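Local coordinates for protein TRAP dicarboxylate transporter-DctP subunit (Rhodobacter sphaeroides, PDB 4PE3) that probably binds a small organic acid in the periplasm and hands it to the membrane part of a TRAP transporter, as the solute-binding subunit of the system, at residues 215-220 with 230-235; 284-289 with 295-300. All coordinates share one frame; numbering follows the deposited sequence.

Contact 1 (215-220 with 230-235); sequences SVFSVN and PHPVYP. With EDO (1,2-ethanediol), chain D.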
loop_
_atom_site.group_PDB
_atom_site.type_symbol
_atom_site.label_atom_id
_atom_site.label_comp_id
_atom_site.label_asym_id
_atom_site.label_seq_id
_atom_site.Cartn_x
_atom_site.Cartn_y
_atom_site.Cartn_z
ATOM N N SER A 215 10.217 4.892 -3.468
ATOM C CA SER A 215 9.782 3.513 -3.308
ATOM C C SER A 215 10.187 2.922 -1.949
ATOM O O SER A 215 10.461 3.678 -0.998
ATOM C CB SER A 215 10.346 2.681 -4.466
ATOM O OG SER A 215 9.863 1.345 -4.501
ATOM N N VAL A 216 10.209 1.598 -1.837
ATOM C CA VAL A 216 10.675 0.920 -0.658
ATOM C C VAL A 216 12.184 1.110 -0.537
ATOM O O VAL A 216 12.862 1.410 -1.529
ATOM C CB VAL A 216 10.285 -0.565 -0.684
ATOM C CG1 VAL A 216 8.766 -0.677 -0.773
ATOM C CG2 VAL A 216 10.944 -1.314 -1.844
ATOM N N PHE A 217 12.704 0.939 0.668
ATOM C CA PHE A 217 14.125 1.198 0.913
ATOM C C PHE A 217 15.048 0.445 -0.040
ATOM O O PHE A 217 16.049 0.998 -0.524
ATOM C CB PHE A 217 14.520 0.912 2.363
ATOM C CG PHE A 217 15.851 1.524 2.760
ATOM C CD1 PHE A 217 17.049 0.870 2.465
ATOM C CD2 PHE A 217 15.909 2.753 3.371
ATOM C CE1 PHE A 217 18.268 1.437 2.824
ATOM C CE2 PHE A 217 17.126 3.328 3.732
ATOM C CZ PHE A 217 18.301 2.672 3.457
ATOM N N SER A 218 14.736 -0.814 -0.296
ATOM C CA SER A 218 15.624 -1.614 -1.139
ATOM C C SER A 218 15.762 -1.028 -2.547
ATOM O O SER A 218 16.846 -1.066 -3.128
ATOM C CB SER A 218 15.165 -3.068 -1.192
ATOM O OG SER A 218 13.837 -3.139 -1.671
ATOM N N VAL A 219 14.685 -0.502 -3.100
ATOM C CA VAL A 219 14.711 0.170 -4.381
ATOM C C VAL A 219 15.418 1.495 -4.269
ATOM O O VAL A 219 16.254 1.820 -5.125
ATOM C CB VAL A 219 13.270 0.351 -4.936
ATOM C CG1 VAL A 219 13.242 1.253 -6.153
ATOM C CG2 VAL A 219 12.646 -1.012 -5.256
ATOM N N ASN A 220 15.097 2.269 -3.233
ATOM C CA ASN A 220 15.719 3.583 -3.073
ATOM C C ASN A 220 17.229 3.429 -3.010
ATOM O O ASN A 220 17.986 4.231 -3.621
ATOM C CB ASN A 220 15.213 4.279 -1.811
ATOM C CG ASN A 220 13.747 4.600 -1.853
ATOM O OD1 ASN A 220 13.082 4.456 -2.869
ATOM N ND2 ASN A 220 13.215 5.032 -0.696
ATOM N N PRO A 230 21.710 11.566 1.765
ATOM C CA PRO A 230 22.178 10.604 2.770
ATOM C C PRO A 230 21.445 10.649 4.123
ATOM O O PRO A 230 22.005 10.201 5.108
ATOM C CB PRO A 230 23.669 10.962 2.910
ATOM C CG PRO A 230 23.717 12.417 2.612
ATOM C CD PRO A 230 22.658 12.695 1.592
ATOM N N HIS A 231 20.188 11.071 4.120
ATOM C CA HIS A 231 19.360 11.075 5.320
ATOM C C HIS A 231 17.996 10.441 5.087
ATOM O O HIS A 231 16.952 11.052 5.329
ATOM C CB HIS A 231 19.170 12.513 5.819
ATOM C CG HIS A 231 20.396 13.101 6.424
ATOM N ND1 HIS A 231 20.932 12.638 7.603
ATOM C CD2 HIS A 231 21.206 14.099 6.003
ATOM C CE1 HIS A 231 22.016 13.333 7.893
ATOM N NE2 HIS A 231 22.211 14.214 6.932
ATOM N N PRO A 232 17.970 9.181 4.642
ATOM C CA PRO A 232 16.671 8.514 4.493
ATOM C C PRO A 232 15.922 8.347 5.809
ATOM O O PRO A 232 16.547 8.296 6.875
ATOM C CB PRO A 232 17.058 7.143 3.926
ATOM C CG PRO A 232 18.452 6.912 4.409
ATOM C CD PRO A 232 19.091 8.283 4.343
ATOM N N VAL A 233 14.593 8.240 5.721
ATOM C CA VAL A 233 13.783 7.866 6.861
ATOM C C VAL A 233 13.258 6.468 6.604
ATOM O O VAL A 233 12.554 6.209 5.612
ATOM C CB VAL A 233 12.641 8.860 7.131
ATOM C CG1 VAL A 233 11.901 8.494 8.415
ATOM C CG2 VAL A 233 13.164 10.276 7.264
ATOM N N TYR A 234 13.598 5.558 7.514
ATOM C CA TYR A 234 13.222 4.164 7.429
ATOM C C TYR A 234 13.011 3.619 8.838
ATOM O O TYR A 234 13.894 3.793 9.695
ATOM C CB TYR A 234 14.339 3.346 6.736
ATOM C CG TYR A 234 14.026 1.881 6.823
ATOM C CD1 TYR A 234 13.138 1.298 5.927
ATOM C CD2 TYR A 234 14.549 1.093 7.834
ATOM C CE1 TYR A 234 12.778 -0.045 6.029
ATOM C CE2 TYR A 234 14.202 -0.261 7.955
ATOM C CZ TYR A 234 13.324 -0.825 7.041
ATOM O OH TYR A 234 12.990 -2.158 7.198
ATOM N N PRO A 235 11.860 2.968 9.105
ATOM C CA PRO A 235 10.732 2.804 8.199
ATOM C C PRO A 235 10.148 4.129 7.780
ATOM O O PRO A 235 10.262 5.124 8.503
ATOM C CB PRO A 235 9.732 1.997 9.045
ATOM C CG PRO A 235 10.585 1.236 9.965
ATOM C CD PRO A 235 11.649 2.234 10.357
HETATM C C1 EDO D . 9.700 -3.112 6.124
HETATM O O1 EDO D . 11.040 -3.006 5.626
HETATM C C2 EDO D . 8.956 -1.784 5.991
HETATM O O2 EDO D . 9.508 -0.821 6.878
#

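Contact 2 (284-289 with 295-300); sequences EAVEAA and ITVHDW. With ZN (zinc ion), chain L; ZN (zinc ion), chain O; IMD (imidazole), chain C.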
loop_
_atom_site.group_PDB
_atom_site.type_symbol
_atom_site.label_atom_id
_atom_site.label_comp_id
_atom_site.label_asym_id
_atom_site.label_seq_id
_atom_site.Cartn_x
_atom_site.Cartn_y
_atom_site.Cartn_z
ATOM N N GLU A 284 18.463 -5.863 4.133
ATOM C CA GLU A 284 19.713 -6.016 3.378
ATOM C C GLU A 284 20.265 -4.672 2.924
ATOM O O GLU A 284 21.469 -4.399 3.020
ATOM C CB GLU A 284 19.478 -6.885 2.128
ATOM C CG GLU A 284 19.257 -8.369 2.401
ATOM C CD GLU A 284 18.802 -9.166 1.194
ATOM O OE1 GLU A 284 18.498 -8.568 0.136
ATOM O OE2 GLU A 284 18.720 -10.414 1.324
ATOM N N ALA A 285 19.379 -3.863 2.383
ATOM C CA ALA A 285 19.748 -2.576 1.844
ATOM C C ALA A 285 20.142 -1.604 2.953
ATOM O O ALA A 285 21.084 -0.836 2.784
ATOM C CB ALA A 285 18.598 -2.043 1.018
ATOM N N VAL A 286 19.427 -1.620 4.081
ATOM C CA VAL A 286 19.774 -0.720 5.192
ATOM C C VAL A 286 21.155 -1.068 5.732
ATOM O O VAL A 286 21.960 -0.188 6.048
ATOM C CB VAL A 286 18.725 -0.788 6.336
ATOM C CG1 VAL A 286 19.211 0.015 7.560
ATOM C CG2 VAL A 286 17.380 -0.267 5.858
ATOM N N GLU A 287 21.442 -2.356 5.823
ATOM C CA GLU A 287 22.716 -2.841 6.322
ATOM C C GLU A 287 23.836 -2.319 5.422
ATOM O O GLU A 287 24.862 -1.829 5.911
ATOM C CB GLU A 287 22.609 -4.363 6.327
ATOM C CG GLU A 287 23.832 -5.206 6.581
ATOM C CD GLU A 287 23.494 -6.692 6.302
ATOM O OE1 GLU A 287 23.480 -7.092 5.126
ATOM O OE2 GLU A 287 23.182 -7.462 7.230
ATOM N N ALA A 288 23.625 -2.373 4.110
ATOM C CA ALA A 288 24.594 -1.872 3.151
ATOM C C ALA A 288 24.762 -0.359 3.280
ATOM O O ALA A 288 25.885 0.161 3.259
ATOM C CB ALA A 288 24.194 -2.262 1.745
ATOM N N ALA A 289 23.662 0.362 3.415
ATOM C CA ALA A 289 23.744 1.810 3.621
ATOM C C ALA A 289 24.564 2.161 4.858
ATOM O O ALA A 289 25.461 3.017 4.822
ATOM C CB ALA A 289 22.325 2.374 3.748
ATOM N N ILE A 295 25.734 7.311 5.204
ATOM C CA ILE A 295 24.292 7.437 5.202
ATOM C C ILE A 295 23.758 7.295 6.635
ATOM O O ILE A 295 24.155 6.384 7.356
ATOM C CB ILE A 295 23.665 6.387 4.283
ATOM C CG1 ILE A 295 24.119 6.631 2.826
ATOM C CG2 ILE A 295 22.136 6.415 4.395
ATOM C CD1 ILE A 295 23.835 5.463 1.884
ATOM N N THR A 296 22.903 8.230 7.035
ATOM C CA THR A 296 22.249 8.204 8.350
ATOM C C THR A 296 20.812 7.769 8.153
ATOM O O THR A 296 20.035 8.424 7.458
ATOM C CB THR A 296 22.262 9.582 9.003
ATOM O OG1 THR A 296 23.613 10.024 9.133
ATOM C CG2 THR A 296 21.625 9.531 10.387
ATOM N N VAL A 297 20.447 6.631 8.726
ATOM C CA VAL A 297 19.095 6.117 8.555
ATOM C C VAL A 297 18.266 6.550 9.760
ATOM O O VAL A 297 18.541 6.131 10.880
ATOM C CB VAL A 297 19.101 4.603 8.420
ATOM C CG1 VAL A 297 17.670 4.055 8.229
ATOM C CG2 VAL A 297 20.015 4.200 7.246
ATOM N N HIS A 298 17.286 7.413 9.529
ATOM C CA HIS A 298 16.489 7.974 10.628
ATOM C C HIS A 298 15.221 7.170 10.817
ATOM O O HIS A 298 14.474 6.953 9.868
ATOM C CB HIS A 298 16.091 9.397 10.301
ATOM C CG HIS A 298 17.243 10.315 10.092
ATOM N ND1 HIS A 298 17.595 11.257 11.032
ATOM C CD2 HIS A 298 18.116 10.462 9.068
ATOM C CE1 HIS A 298 18.627 11.947 10.603
ATOM N NE2 HIS A 298 18.964 11.482 9.418
ATOM N N ASP A 299 14.977 6.718 12.043
ATOM C CA ASP A 299 13.730 6.033 12.410
ATOM C C ASP A 299 12.918 6.978 13.301
ATOM O O ASP A 299 13.238 7.156 14.484
ATOM C CB ASP A 299 14.066 4.733 13.148
ATOM C CG ASP A 299 12.832 3.930 13.595
ATOM O OD1 ASP A 299 11.688 4.189 13.210
ATOM O OD2 ASP A 299 13.020 2.991 14.385
ATOM N N TRP A 300 11.911 7.634 12.735
ATOM C CA TRP A 300 11.155 8.630 13.495
ATOM C C TRP A 300 10.561 7.992 14.745
ATOM O O TRP A 300 10.115 6.851 14.717
ATOM C CB TRP A 300 10.049 9.238 12.638
ATOM C CG TRP A 300 10.464 10.313 11.709
ATOM C CD1 TRP A 300 11.746 10.703 11.407
ATOM C CD2 TRP A 300 9.601 11.168 10.952
ATOM N NE1 TRP A 300 11.716 11.747 10.518
ATOM C CE2 TRP A 300 10.415 12.044 10.217
ATOM C CE3 TRP A 300 8.214 11.277 10.826
ATOM C CZ2 TRP A 300 9.895 13.028 9.396
ATOM C CZ3 TRP A 300 7.706 12.228 9.987
ATOM C CH2 TRP A 300 8.544 13.104 9.287
HETATM ZN ZN ZN L . 22.653 -8.830 5.616
HETATM ZN ZN ZN O . 11.174 2.372 14.761
HETATM N N1 IMD C . 18.655 -5.440 -3.634
HETATM C C2 IMD C . 18.890 -6.646 -3.066
HETATM N N3 IMD C . 18.579 -6.576 -1.742
HETATM C C4 IMD C . 18.152 -5.329 -1.479
HETATM C C5 IMD C . 18.175 -4.607 -2.665
HETATM O O HOH W 1 26.984 4.963 3.682
HETATM O O HOH W 2 26.299 4.950 7.007
HETATM O O HOH W 3 22.715 -9.115 3.573
HETATM O O HOH W 4 9.486 2.943 13.726
HETATM O O HOH W 5 11.610 0.711 13.490
HETATM O O HOH W 6 11.136 3.330 16.573
#

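Contact 1 (215-220 with 230-235)
F217 and Y234 bury the most surface here, and P232 fills in beside them. The three side chains form a small apolar cluster. The rings of F217 and Y234 lie 5.4 Å apart between centroids. Their planes meet at 63°, an oblique aromatic pairing. The contact runs both ways. F217 CD2 comes within 3.8 Å of Y234 CB, and F217 CB lies equally near Y234 CD1. Farther out on the F217 ring, CE2 reaches the pyrrolidine of P232, 3.8 Å from its CB and nearly as close to CG. F217 CG is anti to the backbone N (chi1 -164°), and this places the ring beside Y234 and P232.

V216 is the N-cap residue of helix 217-223, and F217 sits in its first turn. The fold is that of the family 7 solute-binding proteins, two lobes with a long helix, 257-291, running across. That helix adds A285 and V286 against F217, so the ring is buried between loop and long helix. The amide of N220 is bound within its own segment. Its OD1 takes the N-H of S215 on a lone pair in the carbonyl plane, at 3.0 Å, and its ND2 returns a weak bond to S215 O. This pair ties the residues just before the helix to its first turn.

An alanine in place of Y234 lacks the ring and the hydroxyl, and would probably leave F217 without its aromatic neighbour and the bound diol without that partner. Y234 OH lies 2.6 Å from O1 of a 1,2-ethanediol, which approaches at the ring edge. The diol probably comes from the crystallisation liquor and is also hydrogen-bonded to D282 OD2.

Contact 2 (284-289 with 295-300)
A289 and I295 meet where the long helix 257-291 nears its end and the chain turns back. The arrangement is a helix followed by a returning extended segment, within the family 7 solute-binding fold. The segment 295-300 leads on to helix 302-320.

The direct contacts are apolar. A289 CB lies 3.9 Å from I295 CD1, and I295 CG2 also comes near it. I295 has CG1 anti to the carbonyl carbon (chi1 -63°), and with CD1 extended beyond it the chain reaches the alanine methyl. One helical turn earlier, V286 CG1 meets V297 CG2 at 4.3 Å, a looser touch between branched tips. I295 also packs on P232, and V286 on F217 and Y234.

The polar link is made by water. Water 1 donates to A289 O at 2.7 Å and accepts from I295 N. It thereby bridges a carbonyl near the helix end to the returning backbone. Water 2 lies 3.0 Å from A289 O and 2.6 Å from I295 O.

The charged groups of both segments point to other partners. E284 OE1 accepts from N3 of an imidazole, probably from the crystallisation liquor, at an N-H...O angle of 170°, while OE2 is salt-bridged to R281. E287 grips one zinc ion with both carboxylate oxygens, and water 3 is a further ligand. D299 holds another zinc ion unevenly, with OD2 at 2.0 Å and OD1 at 2.4 Å from the metal, alongside waters 4, 5 and 6.

How the contacts relate
Contact 1 closes before contact 2 opens along the chain, and their centres lie about 7 Å apart on the same side of the chain's centre. Their two loop segments, 230-235 and 295-300, run side by side. Probable backbone hydrogen bonds join them, from Y234 N to H298 O and from H298 N to P232 O, each 2.9 Å long. Helix 257-291 carries 284-289 of contact 2 and covers contact 1. The loop returning from the long helix is thus joined to the loop after helix 225-228.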